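Long-range contact in restriction endonuclease S subunits (Thermoanaerobacter tengcongensis, PDB 3OKG), which is probably the DNA-recognition subunit of a type I restriction-modification system, giving the methyltransferase its sequence specificity: residues Pro280-Arg294 / Ala303-Arg317. Numbering follows the deposited sequence.
Sequences PQKVARPGDVLISVR and ANLACCIGRGLAALR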
loop_
_atom_site.group_PDB
_atom_site.type_symbol
_atom_site.label_atom_id
_atom_site.label_comp_id
_atom_site.label_asym_id
_atom_site.label_seq_id
_atom_site.Cartn_x
_atom_site.Cartn_y
_atom_site.Cartn_z
ATOM N N PRO A 280 39.544 -15.462 7.888
ATOM C CA PRO A 280 38.307 -16.257 7.886
ATOM C C PRO A 280 38.393 -17.487 8.785
ATOM O O PRO A 280 39.130 -18.417 8.472
ATOM C CB PRO A 280 38.190 -16.716 6.430
ATOM C CG PRO A 280 39.019 -15.774 5.648
ATOM C CD PRO A 280 40.124 -15.334 6.540
ATOM N N GLN A 281 37.624 -17.495 9.866
ATOM C CA GLN A 281 37.663 -18.576 10.843
ATOM C C GLN A 281 36.623 -19.679 10.598
ATOM O O GLN A 281 36.957 -20.858 10.479
ATOM C CB GLN A 281 37.370 -17.992 12.227
ATOM C CG GLN A 281 38.115 -18.615 13.387
ATOM C CD GLN A 281 38.232 -17.653 14.562
ATOM O OE1 GLN A 281 37.584 -17.829 15.594
ATOM N NE2 GLN A 281 39.049 -16.616 14.399
ATOM N N LYS A 282 35.361 -19.281 10.529
ATOM C CA LYS A 282 34.262 -20.217 10.309
ATOM C C LYS A 282 33.654 -19.837 8.958
ATOM O O LYS A 282 33.127 -18.741 8.802
ATOM C CB LYS A 282 33.216 -20.131 11.419
ATOM C CG LYS A 282 33.710 -20.589 12.790
ATOM C CD LYS A 282 34.166 -22.047 12.766
ATOM C CE LYS A 282 34.174 -22.655 14.169
ATOM N NZ LYS A 282 34.829 -23.996 14.199
ATOM N N VAL A 283 33.732 -20.731 7.979
ATOM C CA VAL A 283 33.345 -20.365 6.612
ATOM C C VAL A 283 32.047 -21.020 6.160
ATOM O O VAL A 283 31.847 -22.219 6.345
ATOM C CB VAL A 283 34.465 -20.701 5.609
ATOM C CG1 VAL A 283 34.032 -20.391 4.189
ATOM C CG2 VAL A 283 35.742 -19.932 5.974
ATOM N N ALA A 284 31.169 -20.212 5.576
ATOM C CA ALA A 284 29.966 -20.707 4.918
ATOM C C ALA A 284 30.124 -20.538 3.402
ATOM O O ALA A 284 30.748 -19.580 2.937
ATOM C CB ALA A 284 28.757 -19.951 5.422
ATOM N N ARG A 285 29.574 -21.470 2.630
ATOM C CA ARG A 285 29.671 -21.417 1.168
ATOM C C ARG A 285 28.307 -21.227 0.503
ATOM O O ARG A 285 27.260 -21.360 1.156
ATOM C CB ARG A 285 30.323 -22.696 0.633
ATOM C CG ARG A 285 31.501 -23.184 1.453
ATOM C CD ARG A 285 32.282 -24.267 0.730
ATOM N NE ARG A 285 31.468 -25.438 0.422
ATOM C CZ ARG A 285 31.956 -26.669 0.305
ATOM N NH1 ARG A 285 33.247 -26.885 0.477
ATOM N NH2 ARG A 285 31.155 -27.690 0.027
ATOM N N PRO A 286 28.310 -20.922 -0.805
ATOM C CA PRO A 286 27.050 -20.796 -1.534
ATOM C C PRO A 286 26.209 -22.046 -1.336
ATOM O O PRO A 286 26.685 -23.165 -1.555
ATOM C CB PRO A 286 27.505 -20.687 -2.986
ATOM C CG PRO A 286 28.841 -20.042 -2.891
ATOM C CD PRO A 286 29.470 -20.597 -1.656
ATOM N N GLY A 287 24.968 -21.842 -0.911
ATOM C CA GLY A 287 24.088 -22.940 -0.583
ATOM C C GLY A 287 23.764 -22.910 0.893
ATOM O O GLY A 287 22.613 -22.712 1.271
ATOM N N ASP A 288 24.785 -23.073 1.730
ATOM C CA ASP A 288 24.568 -23.192 3.166
ATOM C C ASP A 288 23.530 -22.236 3.711
ATOM O O ASP A 288 23.442 -21.074 3.300
ATOM C CB ASP A 288 25.841 -22.919 3.966
ATOM C CG ASP A 288 27.021 -23.729 3.482
ATOM O OD1 ASP A 288 26.817 -24.690 2.716
ATOM O OD2 ASP A 288 28.161 -23.386 3.859
ATOM N N VAL A 289 22.752 -22.740 4.657
ATOM C CA VAL A 289 21.737 -21.959 5.322
ATOM C C VAL A 289 22.372 -21.286 6.513
ATOM O O VAL A 289 23.166 -21.906 7.224
ATOM C CB VAL A 289 20.569 -22.890 5.771
ATOM C CG1 VAL A 289 19.568 -22.131 6.637
ATOM C CG2 VAL A 289 19.873 -23.492 4.532
ATOM N N LEU A 290 22.059 -20.013 6.724
ATOM C CA LEU A 290 22.583 -19.288 7.875
ATOM C C LEU A 290 21.456 -19.149 8.872
ATOM O O LEU A 290 20.308 -18.923 8.490
ATOM C CB LEU A 290 23.110 -17.891 7.471
ATOM C CG LEU A 290 24.141 -17.829 6.338
ATOM C CD1 LEU A 290 24.384 -16.397 5.894
ATOM C CD2 LEU A 290 25.461 -18.487 6.744
ATOM N N ILE A 291 21.765 -19.273 10.152
ATOM C CA ILE A 291 20.721 -19.172 11.164
ATOM C C ILE A 291 21.227 -18.361 12.347
ATOM O O ILE A 291 22.396 -18.454 12.701
ATOM C CB ILE A 291 20.242 -20.563 11.611
ATOM C CG1 ILE A 291 19.037 -20.454 12.544
ATOM C CG2 ILE A 291 21.383 -21.349 12.251
ATOM C CD1 ILE A 291 18.222 -21.729 12.616
ATOM N N SER A 292 20.354 -17.545 12.935
ATOM C CA SER A 292 20.741 -16.694 14.050
ATOM C C SER A 292 20.735 -17.512 15.321
ATOM O O SER A 292 19.754 -18.166 15.627
ATOM C CB SER A 292 19.779 -15.517 14.194
ATOM O OG SER A 292 20.041 -14.795 15.385
ATOM N N VAL A 293 21.835 -17.480 16.065
ATOM C CA VAL A 293 21.925 -18.278 17.287
ATOM C C VAL A 293 22.009 -17.381 18.518
ATOM O O VAL A 293 22.260 -17.858 19.625
ATOM C CB VAL A 293 23.135 -19.236 17.246
ATOM C CG1 VAL A 293 22.904 -20.328 16.213
ATOM C CG2 VAL A 293 24.427 -18.462 16.926
ATOM N N ARG A 294 21.768 -16.087 18.319
ATOM C CA ARG A 294 21.981 -15.092 19.367
ATOM C C ARG A 294 20.826 -14.412 20.112
ATOM O O ARG A 294 20.454 -14.829 21.208
ATOM C CB ARG A 294 22.872 -13.960 18.843
ATOM C CG ARG A 294 24.316 -14.039 19.312
ATOM C CD ARG A 294 24.548 -15.263 20.181
ATOM N NE ARG A 294 25.672 -15.081 21.095
ATOM C CZ ARG A 294 26.280 -13.920 21.308
ATOM N NH1 ARG A 294 25.874 -12.829 20.672
ATOM N NH2 ARG A 294 27.295 -13.846 22.158
ATOM N N ALA A 303 23.449 -18.358 2.204
ATOM C CA ALA A 303 24.694 -17.778 1.699
ATOM C C ALA A 303 24.728 -17.836 0.185
ATOM O O ALA A 303 24.460 -18.881 -0.397
ATOM C CB ALA A 303 25.894 -18.522 2.263
ATOM N N ASN A 304 25.068 -16.725 -0.464
ATOM C CA ASN A 304 25.290 -16.769 -1.914
ATOM C C ASN A 304 26.749 -16.601 -2.322
ATOM O O ASN A 304 27.071 -16.647 -3.512
ATOM C CB ASN A 304 24.388 -15.793 -2.684
ATOM C CG ASN A 304 24.337 -14.402 -2.063
ATOM O OD1 ASN A 304 23.520 -13.567 -2.465
ATOM N ND2 ASN A 304 25.202 -14.147 -1.085
ATOM N N LEU A 305 27.625 -16.429 -1.332
ATOM C CA LEU A 305 29.056 -16.282 -1.581
ATOM C C LEU A 305 29.851 -16.938 -0.461
ATOM O O LEU A 305 29.380 -17.020 0.674
ATOM C CB LEU A 305 29.441 -14.797 -1.641
ATOM C CG LEU A 305 29.154 -13.980 -2.896
ATOM C CD1 LEU A 305 29.367 -14.826 -4.141
ATOM C CD2 LEU A 305 27.746 -13.411 -2.857
ATOM N N ALA A 306 31.058 -17.401 -0.765
ATOM C CA ALA A 306 31.971 -17.790 0.299
ATOM C C ALA A 306 32.057 -16.604 1.262
ATOM O O ALA A 306 32.239 -15.469 0.845
ATOM C CB ALA A 306 33.336 -18.133 -0.268
ATOM N N CYS A 307 31.895 -16.861 2.546
ATOM C CA CYS A 307 31.895 -15.793 3.532
ATOM C C CYS A 307 32.308 -16.392 4.861
ATOM O O CYS A 307 32.615 -17.583 4.921
ATOM C CB CYS A 307 30.517 -15.140 3.637
ATOM S SG CYS A 307 29.131 -16.265 4.139
ATOM N N CYS A 308 32.322 -15.582 5.918
ATOM C CA CYS A 308 32.576 -16.092 7.264
ATOM C C CYS A 308 31.649 -15.439 8.277
ATOM O O CYS A 308 31.202 -14.307 8.089
ATOM C CB CYS A 308 34.045 -15.929 7.662
ATOM S SG CYS A 308 34.677 -14.244 7.505
ATOM N N ILE A 309 31.369 -16.172 9.350
ATOM C CA ILE A 309 30.319 -15.827 10.289
ATOM C C ILE A 309 30.823 -15.716 11.720
ATOM O O ILE A 309 31.722 -16.454 12.133
ATOM C CB ILE A 309 29.204 -16.894 10.227
ATOM C CG1 ILE A 309 29.786 -18.297 10.494
ATOM C CG2 ILE A 309 28.533 -16.859 8.844
ATOM C CD1 ILE A 309 28.733 -19.375 10.771
ATOM N N GLY A 310 30.219 -14.807 12.479
ATOM C CA GLY A 310 30.613 -14.572 13.853
ATOM C C GLY A 310 29.690 -15.160 14.900
ATOM O O GLY A 310 28.783 -15.939 14.596
ATOM N N ARG A 311 29.952 -14.780 16.148
ATOM C CA ARG A 311 29.191 -15.201 17.330
ATOM C C ARG A 311 27.709 -15.452 17.104
ATOM O O ARG A 311 27.114 -16.305 17.760
ATOM C CB ARG A 311 29.236 -14.089 18.382
ATOM C CG ARG A 311 30.183 -14.246 19.545
ATOM C CD ARG A 311 29.589 -13.436 20.690
ATOM N NE ARG A 311 30.561 -12.830 21.591
ATOM C CZ ARG A 311 30.242 -11.922 22.513
ATOM N NH1 ARG A 311 28.982 -11.522 22.645
ATOM N NH2 ARG A 311 31.180 -11.411 23.301
ATOM N N GLY A 312 27.097 -14.648 16.239
ATOM C CA GLY A 312 25.649 -14.584 16.163
ATOM C C GLY A 312 25.013 -15.606 15.243
ATOM O O GLY A 312 23.794 -15.832 15.304
ATOM N N LEU A 313 25.836 -16.213 14.394
ATOM C CA LEU A 313 25.353 -17.121 13.357
ATOM C C LEU A 313 25.858 -18.551 13.527
ATOM O O LEU A 313 26.914 -18.783 14.116
ATOM C CB LEU A 313 25.807 -16.624 11.989
ATOM C CG LEU A 313 25.253 -15.259 11.569
ATOM C CD1 LEU A 313 25.711 -14.918 10.181
ATOM C CD2 LEU A 313 23.729 -15.281 11.656
ATOM N N ALA A 314 25.082 -19.503 13.014
ATOM C CA ALA A 314 25.599 -20.820 12.663
ATOM C C ALA A 314 25.374 -20.988 11.154
ATOM O O ALA A 314 24.464 -20.386 10.596
ATOM C CB ALA A 314 24.866 -21.906 13.450
ATOM N N ALA A 315 26.218 -21.769 10.488
ATOM C CA ALA A 315 25.959 -22.153 9.103
ATOM C C ALA A 315 25.646 -23.657 9.026
ATOM O O ALA A 315 26.301 -24.472 9.687
ATOM C CB ALA A 315 27.132 -21.813 8.225
ATOM N N LEU A 316 24.642 -24.017 8.234
ATOM C CA LEU A 316 24.207 -25.413 8.092
ATOM C C LEU A 316 24.437 -25.840 6.666
ATOM O O LEU A 316 23.912 -25.226 5.719
ATOM C CB LEU A 316 22.718 -25.538 8.420
ATOM C CG LEU A 316 22.317 -24.775 9.680
ATOM C CD1 LEU A 316 20.792 -24.689 9.783
ATOM C CD2 LEU A 316 22.904 -25.447 10.897
ATOM N N ARG A 317 25.251 -26.865 6.486
ATOM C CA ARG A 317 25.570 -27.292 5.136
ATOM C C ARG A 317 25.003 -28.675 4.931
ATOM O O ARG A 317 25.516 -29.642 5.494
ATOM C CB ARG A 317 27.068 -27.306 4.881
ATOM C CG ARG A 317 27.396 -27.600 3.420
ATOM C CD ARG A 317 28.876 -27.441 3.126
ATOM N NE ARG A 317 29.327 -26.055 3.282
ATOM C CZ ARG A 317 30.391 -25.680 3.991
ATOM N NH1 ARG A 317 31.141 -26.585 4.612
ATOM N NH2 ARG A 317 30.713 -24.401 4.070
HETATM O O HOH W 1 34.644 -16.804 11.259
#
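Strands 289-292 and 313-317 run antiparallel, their axes 4.7 Å apart at closest approach, with paired backbone bonds between V289 and L316 and between I291 and A314; a second antiparallel ladder joins V283 and A284 to C308 and C307. Between the two ladders G287 N bonds A303 O and A303 N bonds D288 O, tying down the 285-288 loop. Its side-chain anchor is D288. The carboxylate takes R317 NE on the syn side of OD1, tilted somewhat from the carboxylate plane, at 2.9 Å, while OD2 forms the salt bridge to R317 NH2 at 2.8 Å, a short but poorly aligned contact, its hydrogen bond weak; the two planes are turned 50° apart. That same OD2 also accepts R285 N from above the carboxylate plane at 2.7 Å. R317 starts with CG anti to the backbone N (chi1 -173°) and bends at chi3, which carries its guanidinium back over the loop; there R285 lies flat on one face, centres 4.1 Å apart. This stack of like charges probably leans on D288 for compensation. With an alanine at R317, the D288 carboxylate would probably lose its cationic mate and the R285 guanidinium the surface it stacks on. Between the ladders, A284 CB meets A315 CB at 3.7 Å, and L290 CD2 reaches both A315 and I309. On the other face of the 289-292/313-317 pair, I291 CG2 packs on A314 CB, also 3.7 Å away, and V289 and L316 lie against helix 324-333. Strand 237-241 flanks 313-317, completing an antiparallel sheet with 300-302, while 307-309 belongs to a neighbouring mixed sheet; each segment thus contributes one strand to either sheet and carries the chain from one to the other, within the second target recognition domain, the DNA-specificity module of HsdS subunits.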